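Local coordinates for glucose-6-phosphate 1-dehydrogenase (Mycobacterium avium, PDB 4LGV), which catalyses the NADP-linked oxidation of glucose 6-phosphate to 6-phosphogluconolactone, the entry step of the pentose phosphate pathway, at residues Met46-Glu59 and Glu411-Ala423. Residues are numbered along the deposited sequence; the frame is centred on the assembly and turned at random.
Sequences MTFRALYRLERREE and EPVRPYERLLYAA. With GOL (glycerol), chain F.
E417 carries the charged part of the contact, its carboxylate gripped by R53 and R57. R53 holds it side-on, NE to E417 OE1 at 2.8 Å and NH2 to E417 OE2 at 3.0 Å, on the syn side but tilted out of the carboxylate plane. R57 comes end-on from above that plane, R57 NH2 to E417 OE1 at 2.9 Å, the two groups nearly perpendicular (87°). OE1 thus accepts from both arginines, which probably favours the charged carboxylate. R57 NE reaches back to E59 OE1 (3.1 Å). The same R53 NH2 and R414 NE share O2 of a glycerol, probably from the crystallisation liquor.

Aliphatic packing meets guanidinium faces where V413 CG1 lies over R49 and R53; R49 NE and R53 NH1 also form salt bridges with E90. In the apolar part, M46 CB sits 3.8 Å from the Y416 ring centroid in a CH-pi contact, while A50 CB meets the ring edge. With CG anti to the backbone N (chi1 -174°), Y416 projects its OH to T47 OG1 (2.6 Å).

The axes of 46-56 and 413-423 cross at -71°, 9.3 Å apart at closest, joining helix 413-424 to helix 41-56 of the Rossmann-type domain. T47 and L420 touch Y133 on strand 130-134; F48 faces helix 74-87.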
ATOM      1  N   MET A  46     -17.833 -13.787  44.963  1.00 32.56           N
ATOM      2  CA  MET A  46     -17.872 -12.616  44.125  1.00 32.08           C
ATOM      3  C   MET A  46     -19.142 -11.770  44.238  1.00 28.66           C
ATOM      4  O   MET A  46     -19.048 -10.539  44.317  1.00 27.57           O
ATOM      5  CB  MET A  46     -17.705 -13.014  42.621  1.00 37.29           C
ATOM      6  CG  MET A  46     -16.392 -13.693  42.210  1.00 42.94           C
ATOM      7  SD  MET A  46     -14.847 -12.736  42.358  1.00 48.82           S
ATOM      8  CE  MET A  46     -15.353 -11.056  42.170  1.00 47.77           C
ATOM      9  N   THR A  47     -20.324 -12.367  44.132  1.00 26.24           N
ATOM     10  CA  THR A  47     -21.517 -11.530  43.848  1.00 25.35           C
ATOM     11  C   THR A  47     -21.856 -10.550  44.960  1.00 24.37           C
ATOM     12  O   THR A  47     -22.089  -9.365  44.718  1.00 23.43           O
ATOM     13  CB  THR A  47     -22.754 -12.369  43.518  1.00 25.67           C
ATOM     14  OG1 THR A  47     -22.402 -13.380  42.568  1.00 25.20           O
ATOM     15  CG2 THR A  47     -23.836 -11.514  42.987  1.00 25.21           C
ATOM     16  N   PHE A  48     -21.854 -11.032  46.200  1.00 24.27           N
ATOM     17  CA  PHE A  48     -22.112 -10.149  47.339  1.00 23.97           C
ATOM     18  C   PHE A  48     -21.146  -8.958  47.425  1.00 24.26           C
ATOM     19  O   PHE A  48     -21.569  -7.796  47.592  1.00 23.77           O
ATOM     20  CB  PHE A  48     -22.093 -10.909  48.631  1.00 23.90           C
ATOM     21  CG  PHE A  48     -23.339 -11.696  48.887  1.00 24.62           C
ATOM     22  CD1 PHE A  48     -24.565 -11.098  48.851  1.00 23.95           C
ATOM     23  CD2 PHE A  48     -23.264 -13.042  49.233  1.00 25.83           C
ATOM     24  CE1 PHE A  48     -25.692 -11.815  49.101  1.00 25.17           C
ATOM     25  CE2 PHE A  48     -24.417 -13.775  49.495  1.00 26.59           C
ATOM     26  CZ  PHE A  48     -25.631 -13.158  49.419  1.00 25.59           C
ATOM     27  N   ARG A  49     -19.865  -9.233  47.293  1.00 24.66           N
ATOM     28  CA  ARG A  49     -18.857  -8.166  47.230  1.00 25.99           C
ATOM     29  C   ARG A  49     -19.103  -7.160  46.093  1.00 25.57           C
ATOM     30  O   ARG A  49     -19.028  -5.945  46.284  1.00 27.29           O
ATOM     31  CB  ARG A  49     -17.476  -8.791  47.062  1.00 27.29           C
ATOM     32  CG  ARG A  49     -16.351  -7.809  47.318  1.00 28.85           C
ATOM     33  CD  ARG A  49     -15.049  -8.300  46.719  1.00 29.43           C
ATOM     34  NE  ARG A  49     -14.020  -7.333  46.955  1.00 30.61           N
ATOM     35  CZ  ARG A  49     -12.721  -7.533  46.754  1.00 32.37           C
ATOM     36  NH1 ARG A  49     -12.271  -8.692  46.259  1.00 32.96           N
ATOM     37  NH2 ARG A  49     -11.870  -6.542  47.009  1.00 31.97           N
ATOM     38  N   ALA A  50     -19.436  -7.667  44.921  1.00 26.27           N
ATOM     39  CA  ALA A  50     -19.713  -6.812  43.759  1.00 26.35           C
ATOM     40  C   ALA A  50     -20.937  -5.914  43.987  1.00 26.99           C
ATOM     41  O   ALA A  50     -20.863  -4.723  43.717  1.00 26.34           O
ATOM     42  CB  ALA A  50     -19.914  -7.661  42.546  1.00 27.60           C
ATOM     43  N   LEU A  51     -22.014  -6.470  44.574  1.00 24.99           N
ATOM     44  CA  LEU A  51     -23.150  -5.672  44.903  1.00 25.22           C
ATOM     45  C   LEU A  51     -22.824  -4.595  45.957  1.00 25.22           C
ATOM     46  O   LEU A  51     -23.243  -3.420  45.856  1.00 23.70           O
ATOM     47  CB  LEU A  51     -24.285  -6.562  45.419  1.00 26.73           C
ATOM     48  CG  LEU A  51     -24.875  -7.519  44.387  1.00 26.15           C
ATOM     49  CD1 LEU A  51     -25.844  -8.479  45.056  1.00 25.64           C
ATOM     50  CD2 LEU A  51     -25.567  -6.751  43.312  1.00 25.81           C
ATOM     51  N   TYR A  52     -22.061  -4.999  46.961  1.00 24.96           N
ATOM     52  CA  TYR A  52     -21.595  -4.073  48.001  1.00 25.06           C
ATOM     53  C   TYR A  52     -20.834  -2.917  47.375  1.00 25.74           C
ATOM     54  O   TYR A  52     -21.050  -1.727  47.745  1.00 25.84           O
ATOM     55  CB  TYR A  52     -20.727  -4.821  49.042  1.00 24.67           C
ATOM     56  CG  TYR A  52     -20.087  -3.930  50.051  1.00 24.54           C
ATOM     57  CD1 TYR A  52     -20.775  -3.547  51.203  1.00 24.98           C
ATOM     58  CD2 TYR A  52     -18.791  -3.433  49.864  1.00 24.82           C
ATOM     59  CE1 TYR A  52     -20.217  -2.644  52.095  1.00 25.13           C
ATOM     60  CE2 TYR A  52     -18.211  -2.553  50.779  1.00 25.27           C
ATOM     61  CZ  TYR A  52     -18.920  -2.182  51.878  1.00 25.24           C
ATOM     62  OH  TYR A  52     -18.342  -1.327  52.773  1.00 29.07           O
ATOM     63  N   ARG A  53     -19.931  -3.225  46.443  1.00 25.49           N
ATOM     64  CA  ARG A  53     -19.094  -2.159  45.823  1.00 26.29           C
ATOM     65  C   ARG A  53     -19.927  -1.231  44.952  1.00 26.62           C
ATOM     66  O   ARG A  53     -19.722  -0.022  44.922  1.00 25.99           O
ATOM     67  CB  ARG A  53     -17.944  -2.761  45.009  1.00 27.34           C
ATOM     68  CG  ARG A  53     -16.887  -3.454  45.866  1.00 28.17           C
ATOM     69  CD  ARG A  53     -15.963  -4.341  45.037  1.00 30.69           C
ATOM     70  NE  ARG A  53     -15.214  -3.637  43.994  1.00 31.28           N
ATOM     71  CZ  ARG A  53     -14.005  -3.100  44.151  1.00 32.18           C
ATOM     72  NH1 ARG A  53     -13.347  -3.197  45.279  1.00 31.92           N
ATOM     73  NH2 ARG A  53     -13.437  -2.488  43.129  1.00 34.16           N
ATOM     74  N   LEU A  54     -20.922  -1.787  44.281  1.00 28.12           N
ATOM     75  CA  LEU A  54     -21.803  -0.961  43.461  1.00 28.57           C
ATOM     76  C   LEU A  54     -22.606  -0.051  44.383  1.00 29.90           C
ATOM     77  O   LEU A  54     -22.798   1.129  44.079  1.00 30.45           O
ATOM     78  CB  LEU A  54     -22.697  -1.815  42.584  1.00 29.22           C
ATOM     79  CG  LEU A  54     -22.032  -2.567  41.415  1.00 29.59           C
ATOM     80  CD1 LEU A  54     -22.952  -3.671  40.892  1.00 30.19           C
ATOM     81  CD2 LEU A  54     -21.689  -1.637  40.285  1.00 30.52           C
ATOM     82  N   GLU A  55     -23.033  -0.579  45.533  1.00 29.34           N
ATOM     83  CA  GLU A  55     -23.725   0.235  46.535  1.00 29.57           C
ATOM     84  C   GLU A  55     -22.856   1.346  47.065  1.00 29.96           C
ATOM     85  O   GLU A  55     -23.294   2.486  47.168  1.00 31.28           O
ATOM     86  CB  GLU A  55     -24.181  -0.626  47.704  1.00 29.52           C
ATOM     87  CG  GLU A  55     -25.018   0.108  48.732  1.00 29.13           C
ATOM     88  CD  GLU A  55     -26.357   0.462  48.175  1.00 29.82           C
ATOM     89  OE1 GLU A  55     -27.178  -0.451  47.964  1.00 29.18           O
ATOM     90  OE2 GLU A  55     -26.588   1.645  47.914  1.00 30.77           O
ATOM     91  N   ARG A  56     -21.621   1.033  47.407  1.00 30.18           N
ATOM     92  CA  ARG A  56     -20.699   2.073  47.807  1.00 31.66           C
ATOM     93  C   ARG A  56     -20.544   3.197  46.781  1.00 33.47           C
ATOM     94  O   ARG A  56     -20.439   4.344  47.148  1.00 35.63           O
ATOM     95  CB  ARG A  56     -19.306   1.499  48.137  1.00 31.14           C
ATOM     96  CG  ARG A  56     -18.328   2.578  48.635  1.00 31.14           C
ATOM     97  CD  ARG A  56     -17.065   1.943  49.197  1.00 32.18           C
ATOM     98  NE  ARG A  56     -16.326   1.223  48.150  1.00 34.67           N
ATOM     99  CZ  ARG A  56     -15.605   0.105  48.311  1.00 35.03           C
ATOM    100  NH1 ARG A  56     -15.473  -0.465  49.502  1.00 34.76           N
ATOM    101  NH2 ARG A  56     -14.987  -0.426  47.252  1.00 35.07           N
ATOM    102  N   ARG A  57     -20.463   2.847  45.506  1.00 36.74           N
ATOM    103  CA  ARG A  57     -20.353   3.832  44.414  1.00 39.44           C
ATOM    104  C   ARG A  57     -21.712   4.473  44.065  1.00 39.56           C
ATOM    105  O   ARG A  57     -21.808   5.236  43.102  1.00 39.00           O
ATOM    106  CB  ARG A  57     -19.806   3.161  43.155  1.00 38.71           C
ATOM    107  CG  ARG A  57     -18.375   2.708  43.299  1.00 41.44           C
ATOM    108  CD  ARG A  57     -17.712   2.434  41.954  1.00 43.96           C
ATOM    109  NE  ARG A  57     -18.226   1.216  41.353  1.00 44.48           N
ATOM    110  CZ  ARG A  57     -17.777  -0.023  41.612  1.00 49.65           C
ATOM    111  NH1 ARG A  57     -16.781  -0.240  42.464  1.00 49.44           N
ATOM    112  NH2 ARG A  57     -18.337  -1.072  41.011  1.00 50.75           N
ATOM    113  N   GLU A  58     -22.745   4.130  44.836  1.00 39.27           N
ATOM    114  CA  GLU A  58     -24.104   4.641  44.650  1.00 40.55           C
ATOM    115  C   GLU A  58     -24.688   4.260  43.290  1.00 40.25           C
ATOM    116  O   GLU A  58     -25.479   4.979  42.747  1.00 40.57           O
ATOM    117  CB  GLU A  58     -24.156   6.153  44.866  1.00 43.73           C
ATOM    118  CG  GLU A  58     -23.727   6.567  46.281  1.00 48.60           C
ATOM    119  CD  GLU A  58     -23.622   8.065  46.499  1.00 50.84           C
ATOM    120  OE1 GLU A  58     -23.649   8.852  45.532  1.00 58.39           O
ATOM    121  OE2 GLU A  58     -23.493   8.456  47.653  1.00 51.69           O
ATOM    122  N   GLU A  59     -24.323   3.095  42.781  1.00 40.34           N
ATOM    123  CA  GLU A  59     -24.795   2.633  41.489  1.00 40.41           C
ATOM    124  C   GLU A  59     -25.962   1.625  41.550  1.00 38.99           C
ATOM    125  O   GLU A  59     -26.511   1.281  40.518  1.00 38.09           O
ATOM    126  CB  GLU A  59     -23.623   2.097  40.655  1.00 41.33           C
ATOM    127  CG  GLU A  59     -22.701   3.216  40.158  1.00 45.69           C
ATOM    128  CD  GLU A  59     -21.382   2.720  39.528  1.00 48.89           C
ATOM    129  OE1 GLU A  59     -20.880   1.624  39.832  1.00 49.42           O
ATOM    130  OE2 GLU A  59     -20.818   3.447  38.704  1.00 58.07           O
ATOM    131  N   GLU A 411      -7.349  -7.280  39.300  1.00 46.77           N
ATOM    132  CA  GLU A 411      -8.016  -7.880  40.456  1.00 48.07           C
ATOM    133  C   GLU A 411      -9.387  -8.430  39.981  1.00 44.50           C
ATOM    134  O   GLU A 411     -10.164  -7.694  39.378  1.00 37.56           O
ATOM    135  CB  GLU A 411      -8.144  -6.909  41.638  1.00 51.86           C
ATOM    136  CG  GLU A 411      -6.982  -6.997  42.644  1.00 60.74           C
ATOM    137  CD  GLU A 411      -6.919  -8.343  43.384  1.00 67.52           C
ATOM    138  OE1 GLU A 411      -7.946  -8.786  43.956  1.00 71.36           O
ATOM    139  OE2 GLU A 411      -5.840  -8.979  43.392  1.00 70.82           O
ATOM    140  N   PRO A 412      -9.647  -9.736  40.230  1.00 43.72           N
ATOM    141  CA  PRO A 412     -10.854 -10.400  39.676  1.00 43.53           C
ATOM    142  C   PRO A 412     -12.173  -9.706  40.014  1.00 40.03           C
ATOM    143  O   PRO A 412     -13.081  -9.751  39.215  1.00 35.90           O
ATOM    144  CB  PRO A 412     -10.808 -11.832  40.263  1.00 44.62           C
ATOM    145  CG  PRO A 412      -9.667 -11.865  41.231  1.00 45.79           C
ATOM    146  CD  PRO A 412      -8.774 -10.690  40.947  1.00 44.52           C
ATOM    147  N   VAL A 413     -12.278  -9.025  41.160  1.00 40.21           N
ATOM    148  CA  VAL A 413     -13.557  -8.342  41.462  1.00 40.27           C
ATOM    149  C   VAL A 413     -14.016  -7.285  40.417  1.00 38.66           C
ATOM    150  O   VAL A 413     -15.227  -7.161  40.163  1.00 36.73           O
ATOM    151  CB  VAL A 413     -13.585  -7.705  42.855  1.00 40.77           C
ATOM    152  CG1 VAL A 413     -12.605  -6.538  42.951  1.00 40.37           C
ATOM    153  CG2 VAL A 413     -15.012  -7.269  43.167  1.00 42.97           C
ATOM    154  N   ARG A 414     -13.059  -6.550  39.830  1.00 35.98           N
ATOM    155  CA  ARG A 414     -13.345  -5.428  38.930  1.00 36.73           C
ATOM    156  C   ARG A 414     -14.029  -5.872  37.659  1.00 33.10           C
ATOM    157  O   ARG A 414     -15.070  -5.337  37.297  1.00 33.32           O
ATOM    158  CB  ARG A 414     -12.054  -4.694  38.623  1.00 37.59           C
ATOM    159  CG  ARG A 414     -11.502  -3.881  39.793  1.00 42.16           C
ATOM    160  CD  ARG A 414     -10.196  -3.194  39.383  1.00 44.27           C
ATOM    161  NE  ARG A 414      -9.533  -2.571  40.519  1.00 47.17           N
ATOM    162  CZ  ARG A 414      -8.519  -1.703  40.451  1.00 49.60           C
ATOM    163  NH1 ARG A 414      -8.005  -1.287  39.278  1.00 49.01           N
ATOM    164  NH2 ARG A 414      -8.031  -1.219  41.580  1.00 49.99           N
ATOM    165  N   PRO A 415     -13.503  -6.903  37.036  1.00 33.40           N
ATOM    166  CA  PRO A 415     -14.220  -7.448  35.904  1.00 34.02           C
ATOM    167  C   PRO A 415     -15.591  -7.931  36.222  1.00 33.21           C
ATOM    168  O   PRO A 415     -16.528  -7.729  35.438  1.00 34.64           O
ATOM    169  CB  PRO A 415     -13.357  -8.632  35.449  1.00 35.09           C
ATOM    170  CG  PRO A 415     -12.154  -8.665  36.357  1.00 34.49           C
ATOM    171  CD  PRO A 415     -12.112  -7.384  37.098  1.00 34.64           C
ATOM    172  N   TYR A 416     -15.717  -8.585  37.347  1.00 31.82           N
ATOM    173  CA  TYR A 416     -16.987  -9.142  37.712  1.00 32.89           C
ATOM    174  C   TYR A 416     -18.054  -8.067  37.940  1.00 31.00           C
ATOM    175  O   TYR A 416     -19.142  -8.133  37.366  1.00 30.33           O
ATOM    176  CB  TYR A 416     -16.802 -10.013  38.936  1.00 34.27           C
ATOM    177  CG  TYR A 416     -18.046 -10.720  39.272  1.00 35.14           C
ATOM    178  CD1 TYR A 416     -18.414 -11.885  38.611  1.00 36.01           C
ATOM    179  CD2 TYR A 416     -18.901 -10.189  40.199  1.00 37.99           C
ATOM    180  CE1 TYR A 416     -19.606 -12.518  38.877  1.00 38.08           C
ATOM    181  CE2 TYR A 416     -20.103 -10.819  40.501  1.00 40.04           C
ATOM    182  CZ  TYR A 416     -20.456 -11.991  39.836  1.00 39.74           C
ATOM    183  OH  TYR A 416     -21.623 -12.624  40.174  1.00 41.00           O
ATOM    184  N   GLU A 417     -17.744  -7.037  38.699  1.00 30.57           N
ATOM    185  CA  GLU A 417     -18.694  -5.920  38.878  1.00 30.59           C
ATOM    186  C   GLU A 417     -19.000  -5.166  37.578  1.00 29.64           C
ATOM    187  O   GLU A 417     -20.125  -4.705  37.354  1.00 30.58           O
ATOM    188  CB  GLU A 417     -18.195  -4.942  39.958  1.00 32.01           C
ATOM    189  CG  GLU A 417     -16.919  -4.200  39.622  1.00 34.47           C
ATOM    190  CD  GLU A 417     -16.308  -3.451  40.810  1.00 36.56           C
ATOM    191  OE1 GLU A 417     -16.933  -3.471  41.844  1.00 36.15           O
ATOM    192  OE2 GLU A 417     -15.211  -2.847  40.707  1.00 39.30           O
ATOM    193  N   ARG A 418     -17.994  -4.997  36.724  1.00 28.01           N
ATOM    194  CA  ARG A 418     -18.212  -4.366  35.427  1.00 27.57           C
ATOM    195  C   ARG A 418     -19.253  -5.144  34.602  1.00 28.14           C
ATOM    196  O   ARG A 418     -20.123  -4.564  33.980  1.00 27.85           O
ATOM    197  CB  ARG A 418     -16.879  -4.324  34.690  1.00 26.92           C
ATOM    198  CG  ARG A 418     -16.904  -3.662  33.342  1.00 27.13           C
ATOM    199  CD  ARG A 418     -15.548  -3.778  32.690  1.00 26.56           C
ATOM    200  NE  ARG A 418     -15.555  -3.106  31.409  1.00 27.07           N
ATOM    201  CZ  ARG A 418     -14.800  -3.418  30.355  1.00 25.11           C
ATOM    202  NH1 ARG A 418     -13.964  -4.466  30.378  1.00 26.44           N
ATOM    203  NH2 ARG A 418     -14.872  -2.673  29.279  1.00 23.63           N
ATOM    204  N   LEU A 419     -19.156  -6.469  34.581  1.00 28.68           N
ATOM    205  CA  LEU A 419     -20.111  -7.293  33.828  1.00 30.56           C
ATOM    206  C   LEU A 419     -21.512  -7.215  34.388  1.00 32.13           C
ATOM    207  O   LEU A 419     -22.481  -7.141  33.627  1.00 32.30           O
ATOM    208  CB  LEU A 419     -19.687  -8.763  33.823  1.00 30.67           C
ATOM    209  CG  LEU A 419     -18.532  -9.071  32.911  1.00 30.86           C
ATOM    210  CD1 LEU A 419     -18.021 -10.469  33.157  1.00 32.53           C
ATOM    211  CD2 LEU A 419     -18.908  -8.928  31.456  1.00 30.46           C
ATOM    212  N   LEU A 420     -21.617  -7.200  35.716  1.00 33.62           N
ATOM    213  CA  LEU A 420     -22.929  -7.175  36.379  1.00 35.31           C
ATOM    214  C   LEU A 420     -23.619  -5.885  36.091  1.00 35.09           C
ATOM    215  O   LEU A 420     -24.817  -5.846  35.819  1.00 34.21           O
ATOM    216  CB  LEU A 420     -22.808  -7.307  37.916  1.00 37.79           C
ATOM    217  CG  LEU A 420     -23.313  -8.571  38.578  1.00 40.13           C
ATOM    218  CD1 LEU A 420     -23.311  -8.352  40.087  1.00 40.85           C
ATOM    219  CD2 LEU A 420     -24.712  -8.957  38.117  1.00 41.39           C
ATOM    220  N   TYR A 421     -22.857  -4.804  36.186  1.00 34.11           N
ATOM    221  CA  TYR A 421     -23.406  -3.474  35.924  1.00 36.00           C
ATOM    222  C   TYR A 421     -23.826  -3.372  34.457  1.00 33.12           C
ATOM    223  O   TYR A 421     -24.916  -2.873  34.142  1.00 32.82           O
ATOM    224  CB  TYR A 421     -22.381  -2.411  36.294  1.00 38.39           C
ATOM    225  CG  TYR A 421     -22.831  -0.979  36.089  1.00 44.14           C
ATOM    226  CD1 TYR A 421     -23.567  -0.304  37.053  1.00 48.67           C
ATOM    227  CD2 TYR A 421     -22.499  -0.290  34.920  1.00 51.62           C
ATOM    228  CE1 TYR A 421     -23.961   1.018  36.885  1.00 50.70           C
ATOM    229  CE2 TYR A 421     -22.889   1.031  34.736  1.00 54.33           C
ATOM    230  CZ  TYR A 421     -23.611   1.679  35.733  1.00 55.56           C
ATOM    231  OH  TYR A 421     -24.019   2.986  35.527  1.00 64.40           O
ATOM    232  N   ALA A 422     -22.974  -3.848  33.553  1.00 29.62           N
ATOM    233  CA  ALA A 422     -23.293  -3.771  32.133  1.00 28.23           C
ATOM    234  C   ALA A 422     -24.568  -4.587  31.835  1.00 29.06           C
ATOM    235  O   ALA A 422     -25.419  -4.174  31.043  1.00 28.02           O
ATOM    236  CB  ALA A 422     -22.133  -4.269  31.305  1.00 27.48           C
ATOM    237  N   ALA A 423     -24.679  -5.762  32.446  1.00 29.23           N
ATOM    238  CA  ALA A 423     -25.824  -6.612  32.201  1.00 31.53           C
ATOM    239  C   ALA A 423     -27.070  -5.878  32.621  1.00 34.14           C
ATOM    240  O   ALA A 423     -28.041  -5.878  31.898  1.00 34.43           O
ATOM    241  CB  ALA A 423     -25.706  -7.930  32.956  1.00 31.79           C
TER
HETATM  242  C1  GOL F 502      -9.864  -1.158  45.034  1.00 64.51           C
HETATM  243  O1  GOL F 502     -11.122  -0.543  45.354  1.00 65.23           O
HETATM  244  C2  GOL F 502     -10.233  -2.555  44.567  1.00 56.04           C
HETATM  245  O2  GOL F 502     -10.466  -2.473  43.183  1.00 55.79           O
HETATM  246  C3  GOL F 502      -9.188  -3.606  44.763  1.00 58.10           C
HETATM  247  O3  GOL F 502      -9.501  -4.661  43.844  1.00 54.65           O